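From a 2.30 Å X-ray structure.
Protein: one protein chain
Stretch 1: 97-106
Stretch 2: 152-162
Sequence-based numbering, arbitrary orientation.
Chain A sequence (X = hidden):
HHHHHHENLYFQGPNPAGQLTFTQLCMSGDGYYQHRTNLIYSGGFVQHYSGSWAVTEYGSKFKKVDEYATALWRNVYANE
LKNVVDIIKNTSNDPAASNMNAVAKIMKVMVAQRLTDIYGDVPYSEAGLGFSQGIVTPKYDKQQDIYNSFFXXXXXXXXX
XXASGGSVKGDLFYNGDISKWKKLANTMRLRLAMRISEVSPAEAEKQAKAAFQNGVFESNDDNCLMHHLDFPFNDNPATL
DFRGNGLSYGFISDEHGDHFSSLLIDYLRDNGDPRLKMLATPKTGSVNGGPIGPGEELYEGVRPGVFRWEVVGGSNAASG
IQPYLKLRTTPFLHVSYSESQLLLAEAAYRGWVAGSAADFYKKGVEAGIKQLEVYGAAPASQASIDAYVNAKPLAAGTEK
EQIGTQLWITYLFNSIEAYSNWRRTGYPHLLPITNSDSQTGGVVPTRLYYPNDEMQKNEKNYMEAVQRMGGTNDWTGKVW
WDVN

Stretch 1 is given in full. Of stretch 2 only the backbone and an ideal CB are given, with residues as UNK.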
ATOM      1  N   ALA A  97     -24.085 -20.272  -0.925  1.00 48.59           N
ATOM      2  CA  ALA A  97     -23.512 -18.942  -1.090  1.00 44.36           C
ATOM      3  C   ALA A  97     -22.460 -18.645  -0.029  1.00 38.22           C
ATOM      4  O   ALA A  97     -21.922 -17.538   0.033  1.00 38.10           O
ATOM      5  CB  ALA A  97     -24.607 -17.889  -1.050  1.00 41.96           C
ATOM      6  N   SER A  98     -22.138 -19.640   0.782  1.00 35.17           N
ATOM      7  CA  SER A  98     -21.256 -19.397   1.907  1.00 36.97           C
ATOM      8  C   SER A  98     -19.876 -18.941   1.436  1.00 35.31           C
ATOM      9  O   SER A  98     -19.318 -17.970   1.966  1.00 33.95           O
ATOM     10  CB  SER A  98     -21.148 -20.671   2.750  1.00 32.16           C
ATOM     11  OG  SER A  98     -20.163 -20.565   3.753  1.00 44.20           O
ATOM     12  N   ASN A  99     -19.374 -19.572   0.379  1.00 34.23           N
ATOM     13  CA  ASN A  99     -18.089 -19.189  -0.185  1.00 39.33           C
ATOM     14  C   ASN A  99     -18.070 -17.750  -0.673  1.00 34.94           C
ATOM     15  O   ASN A  99     -17.041 -17.076  -0.583  1.00 29.97           O
ATOM     16  CB  ASN A  99     -17.699 -20.126  -1.323  1.00 32.86           C
ATOM     17  CG  ASN A  99     -17.080 -21.412  -0.821  1.00 37.25           C
ATOM     18  OD1 ASN A  99     -16.638 -21.501   0.331  1.00 33.65           O
ATOM     19  ND2 ASN A  99     -17.039 -22.421  -1.685  1.00 40.14           N
ATOM     20  N   MET A 100     -19.209 -17.272  -1.167  1.00 34.35           N
ATOM     21  CA  MET A 100     -19.278 -15.883  -1.596  1.00 31.64           C
ATOM     22  C   MET A 100     -19.286 -15.001  -0.360  1.00 34.00           C
ATOM     23  O   MET A 100     -18.582 -13.995  -0.301  1.00 28.52           O
ATOM     24  CB  MET A 100     -20.506 -15.611  -2.446  1.00 30.85           C
ATOM     25  CG  MET A 100     -20.474 -14.245  -3.098  1.00 38.17           C
ATOM     26  SD  MET A 100     -19.659 -14.237  -4.713  1.00 36.36           S
ATOM     27  CE  MET A 100     -20.847 -15.212  -5.649  1.00 40.28           C
ATOM     28  N   ASN A 101     -20.082 -15.408   0.627  1.00 30.55           N
ATOM     29  CA  ASN A 101     -20.197 -14.688   1.882  1.00 32.56           C
ATOM     30  C   ASN A 101     -18.827 -14.480   2.516  1.00 27.84           C
ATOM     31  O   ASN A 101     -18.529 -13.414   3.041  1.00 29.01           O
ATOM     32  CB  ASN A 101     -21.128 -15.438   2.835  1.00 32.49           C
ATOM     33  CG  ASN A 101     -21.317 -14.727   4.153  1.00 30.75           C
ATOM     34  OD1 ASN A 101     -20.620 -15.014   5.126  1.00 30.43           O
ATOM     35  ND2 ASN A 101     -22.277 -13.805   4.202  1.00 22.13           N
ATOM     36  N   ALA A 102     -17.999 -15.508   2.461  1.00 25.01           N
ATOM     37  CA  ALA A 102     -16.658 -15.413   3.001  1.00 29.99           C
ATOM     38  C   ALA A 102     -15.815 -14.448   2.151  1.00 31.93           C
ATOM     39  O   ALA A 102     -15.128 -13.561   2.692  1.00 27.56           O
ATOM     40  CB  ALA A 102     -16.010 -16.792   3.069  1.00 25.53           C
ATOM     41  N   VAL A 103     -15.894 -14.600   0.826  1.00 26.07           N
ATOM     42  CA  VAL A 103     -15.106 -13.763  -0.073  1.00 29.77           C
ATOM     43  C   VAL A 103     -15.438 -12.278   0.170  1.00 26.87           C
ATOM     44  O   VAL A 103     -14.546 -11.452   0.407  1.00 20.69           O
ATOM     45  CB  VAL A 103     -15.343 -14.154  -1.557  1.00 25.14           C
ATOM     46  CG1 VAL A 103     -14.888 -13.050  -2.489  1.00 28.12           C
ATOM     47  CG2 VAL A 103     -14.611 -15.455  -1.889  1.00 21.00           C
ATOM     48  N   ALA A 104     -16.727 -11.964   0.157  1.00 21.41           N
ATOM     49  CA  ALA A 104     -17.174 -10.628   0.434  1.00 22.69           C
ATOM     50  C   ALA A 104     -16.597 -10.135   1.755  1.00 23.69           C
ATOM     51  O   ALA A 104     -16.125  -9.005   1.831  1.00 23.16           O
ATOM     52  CB  ALA A 104     -18.682 -10.571   0.452  1.00 27.69           C
ATOM     53  N   LYS A 105     -16.604 -10.979   2.782  1.00 24.22           N
ATOM     54  CA  LYS A 105     -16.102 -10.546   4.095  1.00 20.71           C
ATOM     55  C   LYS A 105     -14.610 -10.206   4.022  1.00 25.67           C
ATOM     56  O   LYS A 105     -14.164  -9.181   4.586  1.00 19.68           O
ATOM     57  CB  LYS A 105     -16.360 -11.610   5.173  1.00 22.93           C
ATOM     58  CG  LYS A 105     -17.710 -11.431   5.878  1.00 33.21           C
ATOM     59  CD  LYS A 105     -17.986 -12.522   6.902  1.00 32.61           C
ATOM     60  CE  LYS A 105     -17.827 -13.896   6.280  1.00 34.24           C
ATOM     61  NZ  LYS A 105     -18.299 -14.973   7.169  1.00 33.72           N
ATOM     62  N   ILE A 106     -13.853 -11.043   3.300  1.00 20.04           N
ATOM     63  CA  ILE A 106     -12.436 -10.778   3.075  1.00 18.09           C
ATOM     64  C   ILE A 106     -12.317  -9.450   2.322  1.00 22.33           C
ATOM     65  O   ILE A 106     -11.547  -8.570   2.719  1.00 22.58           O
ATOM     66  CB  ILE A 106     -11.751 -11.933   2.308  1.00 22.16           C
ATOM     67  CG1 ILE A 106     -11.793 -13.206   3.146  1.00 20.19           C
ATOM     68  CG2 ILE A 106     -10.297 -11.635   2.037  1.00 15.39           C
ATOM     69  CD1 ILE A 106     -11.352 -14.420   2.400  1.00 23.09           C
ATOM     70  N   UNK A 152     -11.148 -11.316  13.510  1.00 24.14           N
ATOM     71  CA  UNK A 152     -12.273 -12.247  13.595  1.00 26.40           C
ATOM     72  C   UNK A 152     -12.818 -12.656  12.217  1.00 27.16           C
ATOM     73  O   UNK A 152     -12.959 -13.850  11.924  1.00 29.82           O
ATOM     74  CB  UNK A 152     -13.395 -11.619  14.423  1.00 26.40           C
ATOM     75  N   UNK A 153     -13.103 -11.676  11.367  1.00 19.56           N
ATOM     76  CA  UNK A 153     -13.610 -11.977  10.043  1.00 20.20           C
ATOM     77  C   UNK A 153     -12.628 -12.785   9.189  1.00 27.38           C
ATOM     78  O   UNK A 153     -13.050 -13.660   8.451  1.00 26.16           O
ATOM     79  CB  UNK A 153     -13.963 -10.672   9.326  1.00 20.20           C
ATOM     80  N   UNK A 154     -11.336 -12.470   9.235  1.00 24.94           N
ATOM     81  CA  UNK A 154     -10.363 -13.234   8.445  1.00 26.02           C
ATOM     82  C   UNK A 154     -10.212 -14.683   8.936  1.00 29.31           C
ATOM     83  O   UNK A 154     -10.152 -15.632   8.132  1.00 25.54           O
ATOM     84  CB  UNK A 154      -9.003 -12.535   8.485  1.00 26.02           C
ATOM     85  N   UNK A 155     -10.156 -14.849  10.255  1.00 27.19           N
ATOM     86  CA  UNK A 155     -10.119 -16.175  10.856  1.00 30.17           C
ATOM     87  C   UNK A 155     -11.323 -17.023  10.408  1.00 31.36           C
ATOM     88  O   UNK A 155     -11.187 -18.087   9.741  1.00 30.29           O
ATOM     89  CB  UNK A 155     -10.090 -16.058  12.381  1.00 30.17           C
ATOM     90  N   UNK A 156     -12.507 -16.509  10.714  1.00 30.04           N
ATOM     91  CA  UNK A 156     -13.724 -17.233  10.390  1.00 25.99           C
ATOM     92  C   UNK A 156     -13.922 -17.426   8.899  1.00 28.28           C
ATOM     93  O   UNK A 156     -14.494 -18.427   8.492  1.00 34.40           O
ATOM     94  CB  UNK A 156     -14.933 -16.500  10.974  1.00 25.99           C
ATOM     95  N   UNK A 157     -13.468 -16.475   8.087  1.00 27.81           N
ATOM     96  CA  UNK A 157     -13.650 -16.574   6.640  1.00 28.77           C
ATOM     97  C   UNK A 157     -12.721 -17.608   6.034  1.00 28.94           C
ATOM     98  O   UNK A 157     -13.086 -18.286   5.073  1.00 24.96           O
ATOM     99  CB  UNK A 157     -13.417 -15.214   5.978  1.00 28.77           C
ATOM    100  N   UNK A 158     -11.524 -17.718   6.601  1.00 27.41           N
ATOM    101  CA  UNK A 158     -10.615 -18.787   6.233  1.00 31.72           C
ATOM    102  C   UNK A 158     -11.273 -20.135   6.481  1.00 33.57           C
ATOM    103  O   UNK A 158     -11.332 -20.984   5.586  1.00 32.05           O
ATOM    104  CB  UNK A 158      -9.303 -18.675   7.012  1.00 31.72           C
ATOM    105  N   UNK A 159     -11.754 -20.324   7.706  1.00 27.83           N
ATOM    106  CA  UNK A 159     -12.411 -21.576   8.066  1.00 29.73           C
ATOM    107  C   UNK A 159     -13.693 -21.842   7.239  1.00 34.05           C
ATOM    108  O   UNK A 159     -14.012 -22.984   6.908  1.00 33.97           O
ATOM    109  CB  UNK A 159     -12.752 -21.558   9.557  1.00 29.73           C
ATOM    110  N   UNK A 160     -14.413 -20.783   6.890  1.00 32.10           N
ATOM    111  CA  UNK A 160     -15.715 -20.898   6.238  1.00 28.92           C
ATOM    112  C   UNK A 160     -15.625 -21.288   4.758  1.00 33.27           C
ATOM    113  O   UNK A 160     -16.501 -21.982   4.241  1.00 36.68           O
ATOM    114  CB  UNK A 160     -16.467 -19.572   6.368  1.00 28.92           C
ATOM    115  N   UNK A 161     -14.568 -20.851   4.077  1.00 34.35           N
ATOM    116  CA  UNK A 161     -14.329 -21.256   2.682  1.00 35.82           C
ATOM    117  C   UNK A 161     -14.239 -22.783   2.575  1.00 34.05           C
ATOM    118  O   UNK A 161     -13.348 -23.402   3.163  1.00 32.85           O
ATOM    119  CB  UNK A 161     -13.047 -20.613   2.148  1.00 35.82           C
ATOM    120  N   UNK A 162     -15.145 -23.394   1.821  1.00 39.31           N
ATOM    121  CA  UNK A 162     -15.213 -24.854   1.816  1.00 37.96           C
ATOM    122  C   UNK A 162     -15.656 -25.414   0.458  1.00 41.37           C
ATOM    123  O   UNK A 162     -16.267 -24.716  -0.347  1.00 40.48           O
ATOM    124  CB  UNK A 162     -16.172 -25.331   2.909  1.00 37.96           C
TER

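The two helices run nearly antiparallel, at 152° between their directions, with axes 9.0 Å apart at closest approach, so the early positions of the second lie beside K105 and I106 and the late ones beside S98 and N99.

Position 152 has helical angles and no atom of stretch 1 near its CB; many residues would serve. It is K152, fully extended. Position 153 points toward stretch 1, its CB 4.9 Å from K105 CB. A lysine alongside favours an acidic or polar group, though an aliphatic chain could pack on its methylenes. D153 is found, with OD1 4.4 Å from K105 CD, a contact with the chain rather than a salt bridge.

Position 154 points sideways, but I106 offers an apolar surface that a longer aliphatic side chain could reach. L154 does so, CD2 lying 4.3 Å from I106 CG2. Position 155 is out of reach and little constrained; it is D155. Position 156 is sideways, its CB 5.3 Å from K105 NZ, so an acid or amide would be reasonable. E156 makes no contact.

Position 157 points toward stretch 1 where the backbones come closest, its CA 4.9 Å from A102 CA. With the CB only 3.8 Å from I106 CG1, small residues suit: glycine, alanine or serine. S157 packs CB against I106 CG1 and turns its hydroxyl back along its own helix, OG donating to D153 O at 2.6 Å.

Positions 158, pointing away, and 159, out of reach, allow wide choice; they are F158 and T159.

Position 160 points toward a hollow lined by S98, N101, A102 and K105. Acceptors at S98 O and N101 OD1, with the K105 amine nearby, call for a long side chain that can both donate and accept, which makes glutamine apt; glutamate could accept from the lysine but would have no N-H for S98 O or N101 OD1. Q160 fills the hollow as a knob: NE2 donates to S98 O at 3.1 Å and N101 OD1 at 2.9 Å, while OE1 accepts from K105 NZ at 2.5 Å.

Position 161 leaves helical angles (psi 118°). Its CB is sideways, but A102, V103 and I106 provide apolar surface, suiting leucine, isoleucine or methionine. L161 places CD2 3.7 Å from A102 CB and CD1 4.2 Å from I106 CD1.

Position 162 is extended: its N donates to N99 OD1 and its O accepts from N99 ND2, both at 2.8 Å. Most side chains would therefore do; it is N162.

Stretch 2 (152-162) KDLDESFTQLN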
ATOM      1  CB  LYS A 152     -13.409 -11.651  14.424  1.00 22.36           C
ATOM      2  CG  LYS A 152     -14.551 -12.631  14.654  1.00 26.61           C
ATOM      3  CD  LYS A 152     -15.802 -11.947  15.218  1.00 37.22           C
ATOM      4  CE  LYS A 152     -16.811 -12.985  15.696  1.00 33.47           C
ATOM      5  NZ  LYS A 152     -18.028 -12.421  16.330  1.00 34.98           N
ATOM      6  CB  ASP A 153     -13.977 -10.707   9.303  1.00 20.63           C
ATOM      7  CG  ASP A 153     -15.311 -10.184   9.715  1.00 22.76           C
ATOM      8  OD1 ASP A 153     -15.987 -10.899  10.476  1.00 24.27           O
ATOM      9  OD2 ASP A 153     -15.702  -9.093   9.257  1.00 22.96           O
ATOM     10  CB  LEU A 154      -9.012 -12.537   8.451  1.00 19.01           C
ATOM     11  CG  LEU A 154      -9.045 -11.178   7.751  1.00 27.14           C
ATOM     12  CD1 LEU A 154      -7.748 -10.399   8.001  1.00 21.14           C
ATOM     13  CD2 LEU A 154      -9.321 -11.350   6.253  1.00 21.42           C
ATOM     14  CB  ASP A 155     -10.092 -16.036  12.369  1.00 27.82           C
ATOM     15  CG  ASP A 155     -10.069 -17.362  13.074  1.00 33.99           C
ATOM     16  OD1 ASP A 155      -8.958 -17.852  13.379  1.00 36.46           O
ATOM     17  OD2 ASP A 155     -11.170 -17.912  13.316  1.00 34.33           O
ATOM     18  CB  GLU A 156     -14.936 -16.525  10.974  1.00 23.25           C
ATOM     19  CG  GLU A 156     -14.929 -16.505  12.479  1.00 25.54           C
ATOM     20  CD  GLU A 156     -16.091 -15.738  13.041  1.00 29.93           C
ATOM     21  OE1 GLU A 156     -16.907 -15.229  12.244  1.00 32.24           O
ATOM     22  OE2 GLU A 156     -16.202 -15.671  14.282  1.00 38.20           O
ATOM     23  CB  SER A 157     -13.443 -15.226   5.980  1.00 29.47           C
ATOM     24  OG  SER A 157     -14.495 -14.367   6.370  1.00 26.37           O
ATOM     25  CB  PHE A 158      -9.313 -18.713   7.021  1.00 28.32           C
ATOM     26  CG  PHE A 158      -8.440 -19.912   6.828  1.00 28.32           C
ATOM     27  CD1 PHE A 158      -7.748 -20.099   5.644  1.00 32.15           C
ATOM     28  CD2 PHE A 158      -8.338 -20.878   7.815  1.00 29.43           C
ATOM     29  CE1 PHE A 158      -6.947 -21.221   5.461  1.00 33.72           C
ATOM     30  CE2 PHE A 158      -7.543 -21.995   7.639  1.00 31.76           C
ATOM     31  CZ  PHE A 158      -6.848 -22.168   6.462  1.00 30.42           C
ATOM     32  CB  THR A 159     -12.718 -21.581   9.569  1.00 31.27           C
ATOM     33  OG1 THR A 159     -11.480 -21.457  10.293  1.00 28.12           O
ATOM     34  CG2 THR A 159     -13.444 -22.855   9.987  1.00 30.91           C
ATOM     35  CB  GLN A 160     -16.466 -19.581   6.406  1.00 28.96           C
ATOM     36  CG  GLN A 160     -17.717 -19.398   5.579  1.00 34.39           C
ATOM     37  CD  GLN A 160     -18.446 -18.106   5.943  1.00 29.80           C
ATOM     38  OE1 GLN A 160     -18.176 -17.503   6.986  1.00 24.55           O
ATOM     39  NE2 GLN A 160     -19.362 -17.672   5.083  1.00 27.86           N
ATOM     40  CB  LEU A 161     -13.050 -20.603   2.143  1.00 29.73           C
ATOM     41  CG  LEU A 161     -13.161 -19.111   1.823  1.00 31.42           C
ATOM     42  CD1 LEU A 161     -11.814 -18.527   1.437  1.00 27.73           C
ATOM     43  CD2 LEU A 161     -14.160 -18.904   0.710  1.00 32.72           C
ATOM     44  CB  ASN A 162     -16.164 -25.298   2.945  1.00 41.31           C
ATOM     45  CG  ASN A 162     -16.317 -26.805   3.061  1.00 47.38           C
ATOM     46  OD1 ASN A 162     -16.523 -27.519   2.079  1.00 46.43           O
ATOM     47  ND2 ASN A 162     -16.233 -27.296   4.292  1.00 53.43           N
TER
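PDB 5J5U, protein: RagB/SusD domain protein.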